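Local coordinates for Ctr9 protein (Myceliophthora thermophila, PDB 6AF0) that probably binds RNA polymerase II complexes, this chain being a large tetratricopeptide-repeat part of the longer protein, at residues 691-696 with 726-731; 34-39 with 67-72; 274-279 with 288-293. All coordinates share one frame; numbering follows the deposited sequence.

Overall arrangement
From the N terminus, the three contacts close one after another along the chain, and none nests in or crosses another. Interaction 2 comes first and skips a helix: it joins helix 34-42 to helix 63-76, bracketing helix 47-59. Interaction 3 closes the short turn between consecutive helices 263-279 and 285-305. Interaction 1 does the same for helices 689-704 and 712-734 across a longer connection. Interactions 2 and 3 lie on the same side of the chain's centre, their centres about 52 Å apart; interaction 1 lies on the opposite side, its centre about 71 Å from that of interaction 3 and about 105 Å from that of interaction 2. Each is a local tie within an extended helical array.

Interaction 1 (691-696 with 726-731); sequences ALVGMG and EFFDKA
Met695 lies over one face of the Phe727 ring, its CB 3.7 Å from the ring centroid and only 14° off the ring normal, which meets the geometry of a CH-pi contact. The Met695 chain is bent where it turns to the sulfur (chi2 -92°), and SD sits over the same ring at 4.6 Å from the centroid, a Met-aromatic contact; CE then heads away from helix 712-734. The two side chains cross obliquely: CB and CG do the touching, while SD lies farther off over the same face.

Phe728 meets a different surface. One face of its ring rests over Gly696, whose CA is 3.6 Å from the ring centroid; where a side chain would project toward the partner helix, the glycine presents bare backbone. The Val693 and Phe728 side chains cross at about a right angle, with CG1 at the ring edge, in its plane, 3.9 Å from CE1. The other valine branch, CG2, turns to Ala731 CB at 3.9 Å, and Leu692 CB reaches that same methyl at 3.7 Å. The segment axes come within 7.7 Å, consistent with the small Ala731 and the bare Gly696 facing the partner.

These carbon and CH-pi contacts, with no polar bond between the segments, make the join apolar. Leu692 O, near Phe727 CB, accepts from Met695 N and Gly696 N. His699 adds an edge-to-face ring to Phe727, and helix 739-752 packs on Val693 and Phe728. The segment axes, at 153°, make helices 689-704 and 712-734 an antiparallel hairpin, as in tetratricopeptide-type superhelices.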
loop_
_atom_site.group_PDB
_atom_site.type_symbol
_atom_site.label_atom_id
_atom_site.label_comp_id
_atom_site.label_asym_id
_atom_site.label_seq_id
_atom_site.Cartn_x
_atom_site.Cartn_y
_atom_site.Cartn_z
ATOM N N ALA A 691 -26.470 22.832 -14.176
ATOM C CA ALA A 691 -27.797 23.427 -14.360
ATOM C C ALA A 691 -28.312 24.151 -13.103
ATOM O O ALA A 691 -28.972 25.186 -13.208
ATOM C CB ALA A 691 -28.791 22.375 -14.814
ATOM N N LEU A 692 -28.007 23.612 -11.929
ATOM C CA LEU A 692 -28.452 24.209 -10.663
ATOM C C LEU A 692 -27.828 25.591 -10.423
ATOM O O LEU A 692 -28.526 26.559 -10.113
ATOM C CB LEU A 692 -28.143 23.277 -9.480
ATOM C CG LEU A 692 -29.001 22.009 -9.372
ATOM C CD1 LEU A 692 -28.104 20.781 -9.307
ATOM C CD2 LEU A 692 -29.940 22.051 -8.178
ATOM N N VAL A 693 -26.515 25.681 -10.584
ATOM C CA VAL A 693 -25.820 26.962 -10.459
ATOM C C VAL A 693 -26.270 27.874 -11.611
ATOM O O VAL A 693 -26.286 29.096 -11.501
ATOM C CB VAL A 693 -24.298 26.772 -10.466
ATOM C CG1 VAL A 693 -23.594 28.091 -10.193
ATOM C CG2 VAL A 693 -23.888 25.753 -9.402
ATOM N N GLY A 694 -26.663 27.259 -12.715
ATOM C CA GLY A 694 -27.287 27.987 -13.807
ATOM C C GLY A 694 -28.590 28.618 -13.399
ATOM O O GLY A 694 -28.984 29.637 -13.959
ATOM N N MET A 695 -29.265 27.995 -12.436
ATOM C CA MET A 695 -30.549 28.477 -11.944
ATOM C C MET A 695 -30.379 29.582 -10.915
ATOM O O MET A 695 -31.035 30.617 -10.994
ATOM C CB MET A 695 -31.342 27.323 -11.344
ATOM C CG MET A 695 -31.821 26.291 -12.349
ATOM S SD MET A 695 -33.475 26.685 -12.966
ATOM C CE MET A 695 -33.101 28.094 -13.972
ATOM N N GLY A 696 -29.497 29.339 -9.952
ATOM C CA GLY A 696 -29.153 30.313 -8.928
ATOM C C GLY A 696 -28.725 31.609 -9.565
ATOM O O GLY A 696 -29.084 32.673 -9.081
ATOM N N GLU A 726 -31.825 28.151 -2.782
ATOM C CA GLU A 726 -32.299 26.759 -2.860
ATOM C C GLU A 726 -31.381 25.971 -3.795
ATOM O O GLU A 726 -30.758 24.979 -3.387
ATOM C CB GLU A 726 -33.748 26.687 -3.390
ATOM C CG GLU A 726 -34.679 25.723 -2.657
ATOM C CD GLU A 726 -35.510 26.429 -1.596
ATOM O OE1 GLU A 726 -36.318 27.307 -1.963
ATOM O OE2 GLU A 726 -35.357 26.124 -0.395
ATOM N N PHE A 727 -31.299 26.441 -5.043
ATOM C CA PHE A 727 -30.496 25.785 -6.082
ATOM C C PHE A 727 -28.992 25.824 -5.781
ATOM O O PHE A 727 -28.287 24.834 -5.975
ATOM C CB PHE A 727 -30.712 26.425 -7.443
ATOM C CG PHE A 727 -32.134 26.428 -7.917
ATOM C CD1 PHE A 727 -32.714 25.302 -8.433
ATOM C CD2 PHE A 727 -32.861 27.592 -7.924
ATOM C CE1 PHE A 727 -34.010 25.328 -8.914
ATOM C CE2 PHE A 727 -34.159 27.625 -8.404
ATOM C CZ PHE A 727 -34.733 26.494 -8.904
ATOM N N PHE A 728 -28.491 26.967 -5.333
ATOM C CA PHE A 728 -27.083 27.059 -4.993
ATOM C C PHE A 728 -26.656 26.055 -3.934
ATOM O O PHE A 728 -25.540 25.514 -3.997
ATOM C CB PHE A 728 -26.721 28.459 -4.489
ATOM C CG PHE A 728 -26.572 29.492 -5.573
ATOM C CD1 PHE A 728 -25.979 29.183 -6.795
ATOM C CD2 PHE A 728 -27.003 30.796 -5.351
ATOM C CE1 PHE A 728 -25.855 30.146 -7.776
ATOM C CE2 PHE A 728 -26.874 31.761 -6.330
ATOM C CZ PHE A 728 -26.301 31.438 -7.546
ATOM N N ASP A 729 -27.515 25.826 -2.939
ATOM C CA ASP A 729 -27.103 25.013 -1.792
ATOM C C ASP A 729 -27.162 23.520 -2.157
ATOM O O ASP A 729 -26.203 22.790 -1.906
ATOM C CB ASP A 729 -27.871 25.381 -0.501
ATOM C CG ASP A 729 -28.826 24.297 -0.044
ATOM O OD1 ASP A 729 -29.875 24.097 -0.700
ATOM O OD2 ASP A 729 -28.516 23.638 0.975
ATOM N N LYS A 730 -28.242 23.082 -2.803
ATOM C CA LYS A 730 -28.326 21.682 -3.232
ATOM C C LYS A 730 -27.104 21.333 -4.081
ATOM O O LYS A 730 -26.422 20.356 -3.810
ATOM C CB LYS A 730 -29.618 21.376 -4.010
ATOM C CG LYS A 730 -29.902 19.874 -4.175
ATOM C CD LYS A 730 -30.917 19.335 -3.155
ATOM C CE LYS A 730 -31.177 17.831 -3.298
ATOM N NZ LYS A 730 -31.777 17.211 -2.075
ATOM N N ALA A 731 -26.844 22.148 -5.103
ATOM C CA ALA A 731 -25.660 22.018 -5.954
ATOM C C ALA A 731 -24.368 21.894 -5.131
ATOM O O ALA A 731 -23.541 20.997 -5.368
ATOM C CB ALA A 731 -25.564 23.219 -6.882
#

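Interaction 2 (34-39 with 67-72)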
loop_
_atom_site.group_PDB
_atom_site.type_symbol
_atom_site.label_atom_id
_atom_site.label_comp_id
_atom_site.label_asym_id
_atom_site.label_seq_id
_atom_site.Cartn_x
_atom_site.Cartn_y
_atom_site.Cartn_z
ATOM N N THR A 34 11.536 -66.239 21.734
ATOM C CA THR A 34 10.462 -66.686 22.631
ATOM C C THR A 34 10.777 -68.020 23.278
ATOM O O THR A 34 10.609 -68.201 24.475
ATOM C CB THR A 34 9.130 -66.827 21.888
ATOM O OG1 THR A 34 9.380 -67.364 20.582
ATOM C CG2 THR A 34 8.424 -65.460 21.765
ATOM N N GLU A 35 11.246 -68.953 22.478
ATOM C CA GLU A 35 11.685 -70.227 23.002
ATOM C C GLU A 35 12.795 -70.047 24.029
ATOM O O GLU A 35 12.772 -70.623 25.104
ATOM C CB GLU A 35 12.199 -71.092 21.867
ATOM C CG GLU A 35 12.666 -72.461 22.314
ATOM C CD GLU A 35 13.171 -73.279 21.161
ATOM O OE1 GLU A 35 12.775 -74.470 21.076
ATOM O OE2 GLU A 35 13.947 -72.727 20.331
ATOM N N LEU A 36 13.790 -69.263 23.672
ATOM C CA LEU A 36 14.929 -69.065 24.539
ATOM C C LEU A 36 14.454 -68.494 25.858
ATOM O O LEU A 36 14.920 -68.903 26.913
ATOM C CB LEU A 36 15.940 -68.133 23.873
ATOM C CG LEU A 36 17.168 -67.820 24.712
ATOM C CD1 LEU A 36 17.975 -69.070 24.981
ATOM C CD2 LEU A 36 18.016 -66.788 24.005
ATOM N N CYS A 37 13.526 -67.546 25.783
ATOM C CA CYS A 37 12.910 -66.968 26.970
ATOM C C CYS A 37 12.310 -68.052 27.859
ATOM O O CYS A 37 12.566 -68.092 29.066
ATOM C CB CYS A 37 11.815 -65.983 26.575
ATOM S SG CYS A 37 12.403 -64.371 26.054
ATOM N N SER A 38 11.506 -68.918 27.247
ATOM C CA SER A 38 10.928 -70.073 27.939
ATOM C C SER A 38 11.998 -70.932 28.587
ATOM O O SER A 38 11.874 -71.290 29.742
ATOM C CB SER A 38 10.106 -70.938 26.985
ATOM O OG SER A 38 8.873 -70.319 26.646
ATOM N N VAL A 39 13.049 -71.247 27.845
ATOM C CA VAL A 39 14.197 -71.981 28.384
ATOM C C VAL A 39 14.712 -71.321 29.674
ATOM O O VAL A 39 14.845 -71.971 30.705
ATOM C CB VAL A 39 15.333 -72.075 27.332
ATOM C CG1 VAL A 39 16.631 -72.586 27.935
ATOM C CG2 VAL A 39 14.907 -72.965 26.182
ATOM N N ILE A 67 13.673 -56.185 24.389
ATOM C CA ILE A 67 12.670 -55.724 25.355
ATOM C C ILE A 67 11.886 -56.895 25.973
ATOM O O ILE A 67 11.773 -57.011 27.205
ATOM C CB ILE A 67 11.678 -54.739 24.722
ATOM C CG1 ILE A 67 12.425 -53.485 24.228
ATOM C CG2 ILE A 67 10.584 -54.362 25.723
ATOM C CD1 ILE A 67 11.563 -52.409 23.577
ATOM N N GLU A 68 11.357 -57.752 25.098
ATOM C CA GLU A 68 10.557 -58.922 25.487
ATOM C C GLU A 68 11.326 -59.832 26.427
ATOM O O GLU A 68 10.808 -60.234 27.464
ATOM C CB GLU A 68 10.129 -59.729 24.256
ATOM C CG GLU A 68 8.842 -59.269 23.564
ATOM C CD GLU A 68 8.920 -57.875 22.947
ATOM O OE1 GLU A 68 9.442 -56.941 23.600
ATOM O OE2 GLU A 68 8.429 -57.709 21.806
ATOM N N MET A 69 12.558 -60.156 26.056
ATOM C CA MET A 69 13.433 -60.924 26.929
ATOM C C MET A 69 13.546 -60.280 28.307
ATOM O O MET A 69 13.278 -60.921 29.313
ATOM C CB MET A 69 14.811 -61.056 26.314
ATOM C CG MET A 69 14.864 -62.026 25.169
ATOM S SD MET A 69 16.493 -62.748 24.977
ATOM C CE MET A 69 16.847 -63.345 26.608
ATOM N N LEU A 70 13.909 -59.010 28.362
ATOM C CA LEU A 70 14.102 -58.360 29.648
ATOM C C LEU A 70 12.794 -58.202 30.413
ATOM O O LEU A 70 12.807 -58.107 31.635
ATOM C CB LEU A 70 14.779 -57.003 29.489
ATOM C CG LEU A 70 16.162 -57.029 28.845
ATOM C CD1 LEU A 70 16.743 -55.628 28.907
ATOM C CD2 LEU A 70 17.094 -58.041 29.491
ATOM N N LEU A 71 11.668 -58.179 29.707
ATOM C CA LEU A 71 10.349 -58.126 30.363
ATOM C C LEU A 71 10.098 -59.397 31.160
ATOM O O LEU A 71 9.683 -59.367 32.320
ATOM C CB LEU A 71 9.240 -57.944 29.320
ATOM C CG LEU A 71 8.278 -56.772 29.507
ATOM C CD1 LEU A 71 9.024 -55.455 29.618
ATOM C CD2 LEU A 71 7.307 -56.712 28.338
ATOM N N ARG A 72 10.372 -60.514 30.510
ATOM C CA ARG A 72 10.197 -61.822 31.107
ATOM C C ARG A 72 11.215 -62.073 32.219
ATOM O O ARG A 72 10.848 -62.537 33.302
ATOM C CB ARG A 72 10.320 -62.883 30.023
ATOM C CG ARG A 72 10.005 -64.286 30.517
ATOM C CD ARG A 72 9.782 -65.269 29.381
ATOM N NE ARG A 72 9.078 -64.714 28.226
ATOM C CZ ARG A 72 8.590 -65.434 27.217
ATOM N NH1 ARG A 72 8.715 -66.757 27.190
ATOM N NH2 ARG A 72 7.979 -64.821 26.214
#
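This is a partly buried side-chain contact between nearly parallel helices, 34-42 and 63-76, near the N-terminal end of the helical array. The segment axes make an angle of 18° and approach to 10.1 Å at closest, wide enough that side chains rather than backbones bridge the gap. Cys37 carries the contact from the first helix and is touched by two residues of the second. Its SG lies beside the backbone N (chi1 -79°) and reaches Met69, with Met69 CG 3.5 Å away. Its CB meets the flat end of Arg72, lying 3.1 Å above the guanidinium plane and displaced toward the rim; a bend at chi3 (-37°) turns Arg72 NE after an extended start. Ser38 OG lies at the guanidinium edge, in plane, 3.6 Å from Arg72 NH1 and not hydrogen-bonded to it. A weak, long ion pair joins Arg72 NE to Glu41 OE2, and Thr34 OG1 is hydrogen-bonded to Asp32 OD2. First and third in sequence, the two helices run almost parallel, as alternate helices do in stacked alpha-helical hairpin arrays. Leu36 and Met69 both rest on Val53 of intervening helix 47-59, which also meets Arg72 through Trp50, while helix 82-101 packs against Leu70.

Interaction 3 (274-279 with 288-293)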
loop_
_atom_site.group_PDB
_atom_site.type_symbol
_atom_site.label_atom_id
_atom_site.label_comp_id
_atom_site.label_asym_id
_atom_site.label_seq_id
_atom_site.Cartn_x
_atom_site.Cartn_y
_atom_site.Cartn_z
ATOM N N LEU A 274 23.165 -24.182 2.058
ATOM C CA LEU A 274 21.862 -23.648 1.637
ATOM C C LEU A 274 21.725 -22.176 2.071
ATOM O O LEU A 274 21.465 -21.300 1.263
ATOM C CB LEU A 274 20.719 -24.485 2.220
ATOM C CG LEU A 274 19.266 -24.214 1.757
ATOM C CD1 LEU A 274 19.109 -24.284 0.252
ATOM C CD2 LEU A 274 18.276 -25.195 2.385
ATOM N N ASP A 275 21.935 -21.910 3.348
ATOM C CA ASP A 275 21.916 -20.555 3.867
ATOM C C ASP A 275 22.854 -19.638 3.029
ATOM O O ASP A 275 22.444 -18.539 2.586
ATOM C CB ASP A 275 22.321 -20.620 5.332
ATOM C CG ASP A 275 22.373 -19.281 5.997
ATOM O OD1 ASP A 275 21.310 -18.659 6.284
ATOM O OD2 ASP A 275 23.517 -18.876 6.290
ATOM N N ALA A 276 24.089 -20.121 2.807
ATOM C CA ALA A 276 25.102 -19.434 1.976
ATOM C C ALA A 276 24.609 -19.142 0.552
ATOM O O ALA A 276 24.899 -18.090 0.002
ATOM C CB ALA A 276 26.381 -20.260 1.913
ATOM N N SER A 277 23.876 -20.083 -0.030
ATOM C CA SER A 277 23.320 -19.924 -1.369
ATOM C C SER A 277 22.254 -18.872 -1.362
ATOM O O SER A 277 22.005 -18.239 -2.368
ATOM C CB SER A 277 22.703 -21.225 -1.881
ATOM O OG SER A 277 21.521 -21.578 -1.185
ATOM N N GLY A 278 21.606 -18.694 -0.224
ATOM C CA GLY A 278 20.708 -17.567 -0.055
ATOM C C GLY A 278 21.390 -16.202 -0.179
ATOM O O GLY A 278 20.876 -15.297 -0.791
ATOM N N HIS A 279 22.545 -16.035 0.435
ATOM C CA HIS A 279 23.235 -14.729 0.464
ATOM C C HIS A 279 23.824 -14.307 -0.885
ATOM O O HIS A 279 24.146 -13.133 -1.088
ATOM C CB HIS A 279 24.373 -14.750 1.482
ATOM C CG HIS A 279 23.939 -14.534 2.894
ATOM N ND1 HIS A 279 24.810 -14.100 3.868
ATOM C CD2 HIS A 279 22.742 -14.694 3.505
ATOM C CE1 HIS A 279 24.171 -14.006 5.021
ATOM N NE2 HIS A 279 22.913 -14.358 4.828
ATOM N N ILE A 288 24.677 -21.688 -8.026
ATOM C CA ILE A 288 24.400 -23.071 -8.428
ATOM C C ILE A 288 25.369 -24.027 -7.759
ATOM O O ILE A 288 24.935 -25.018 -7.203
ATOM C CB ILE A 288 24.369 -23.298 -9.956
ATOM C CG1 ILE A 288 25.733 -22.964 -10.596
ATOM C CG2 ILE A 288 23.185 -22.535 -10.557
ATOM C CD1 ILE A 288 25.756 -22.940 -12.114
ATOM N N ARG A 289 26.663 -23.717 -7.753
ATOM C CA ARG A 289 27.619 -24.621 -7.118
ATOM C C ARG A 289 27.228 -24.860 -5.669
ATOM O O ARG A 289 27.082 -26.013 -5.264
ATOM C CB ARG A 289 29.068 -24.125 -7.207
ATOM C CG ARG A 289 29.994 -24.949 -6.332
ATOM C CD ARG A 289 31.474 -24.904 -6.694
ATOM N NE ARG A 289 32.054 -26.231 -6.421
ATOM C CZ ARG A 289 33.285 -26.471 -5.997
ATOM N NH1 ARG A 289 34.127 -25.455 -5.778
ATOM N NH2 ARG A 289 33.646 -27.742 -5.785
ATOM N N LEU A 290 27.056 -23.774 -4.908
ATOM C CA LEU A 290 26.605 -23.851 -3.499
ATOM C C LEU A 290 25.302 -24.654 -3.269
ATOM O O LEU A 290 25.153 -25.347 -2.279
ATOM C CB LEU A 290 26.366 -22.456 -2.941
ATOM C CG LEU A 290 27.553 -21.532 -2.808
ATOM C CD1 LEU A 290 27.062 -20.133 -2.462
ATOM C CD2 LEU A 290 28.495 -22.038 -1.729
ATOM N N TYR A 291 24.350 -24.535 -4.172
ATOM C CA TYR A 291 23.042 -25.141 -3.969
ATOM C C TYR A 291 23.050 -26.607 -4.322
ATOM O O TYR A 291 22.389 -27.399 -3.673
ATOM C CB TYR A 291 21.976 -24.428 -4.813
ATOM C CG TYR A 291 20.588 -24.994 -4.654
ATOM C CD1 TYR A 291 19.772 -24.603 -3.604
ATOM C CD2 TYR A 291 20.089 -25.909 -5.561
ATOM C CE1 TYR A 291 18.495 -25.128 -3.451
ATOM C CE2 TYR A 291 18.813 -26.437 -5.427
ATOM C CZ TYR A 291 18.020 -26.048 -4.375
ATOM O OH TYR A 291 16.771 -26.602 -4.275
ATOM N N LYS A 292 23.762 -26.947 -5.387
ATOM C CA LYS A 292 23.872 -28.347 -5.835
ATOM C C LYS A 292 24.755 -29.071 -4.806
ATOM O O LYS A 292 24.489 -30.215 -4.380
ATOM C CB LYS A 292 24.478 -28.460 -7.249
ATOM C CG LYS A 292 24.142 -27.314 -8.195
ATOM C CD LYS A 292 24.913 -27.366 -9.515
ATOM C CE LYS A 292 24.026 -27.786 -10.684
ATOM N NZ LYS A 292 23.187 -26.643 -11.157
ATOM N N LYS A 293 25.801 -28.365 -4.385
ATOM C CA LYS A 293 26.684 -28.867 -3.351
ATOM C C LYS A 293 25.909 -29.263 -2.128
ATOM O O LYS A 293 26.000 -30.385 -1.642
ATOM C CB LYS A 293 27.691 -27.805 -2.935
ATOM C CG LYS A 293 28.447 -28.181 -1.674
ATOM C CD LYS A 293 29.951 -28.008 -1.838
ATOM C CE LYS A 293 30.709 -29.217 -1.317
ATOM N NZ LYS A 293 32.121 -29.183 -1.749
#
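Leu290 and Ser277 meet at the centre of this contact, their CB atoms 4.0 Å apart and their CA atoms, at 5.5 Å, the nearest pair across the two segments. Leu290 reaches beyond the serine with one branch: CD1 comes to 3.9 Å from Ser277 CA and to the same distance from Ala276 O, with Ala276 CB beside it at 4.4 Å. One methyl thus covers the backbone between Ala276 and Ser277.

A second apolar pair forms next to it. Leu274 and Tyr291 run side by side and point the same way, both with CG anti to the backbone N (chi1 -172° for Leu274). Leu274 CD1 lies obliquely to the ring, 3.8 Å from Tyr291 CE1. Ser277 OG stands at the edge of the ring, near its plane, 4.2 Å from Tyr291 CD1.

Such pairing of consecutive helices, with segment axes at 159° and 8.3 Å apart at closest approach, is an antiparallel helical hairpin of the kind stacked in alpha-solenoids such as tetratricopeptide proteins. Here the buried area is modest, 213 Å², and the join lies toward the surface.

The serine hydroxyl is held on its own helix. With chi1 at 69°, OG sits between the backbone N and the carbonyl carbon, and it donates to Leu274 O, at a modelled length too short to interpret. Farther out, Phe287 packs on Ser277, Met295 on Leu274 and Tyr273 on Leu290. Tyr319 and Ser322 of helix 310-322 touch Tyr291, and an apolar side chain of another protein's chain packs on Leu274.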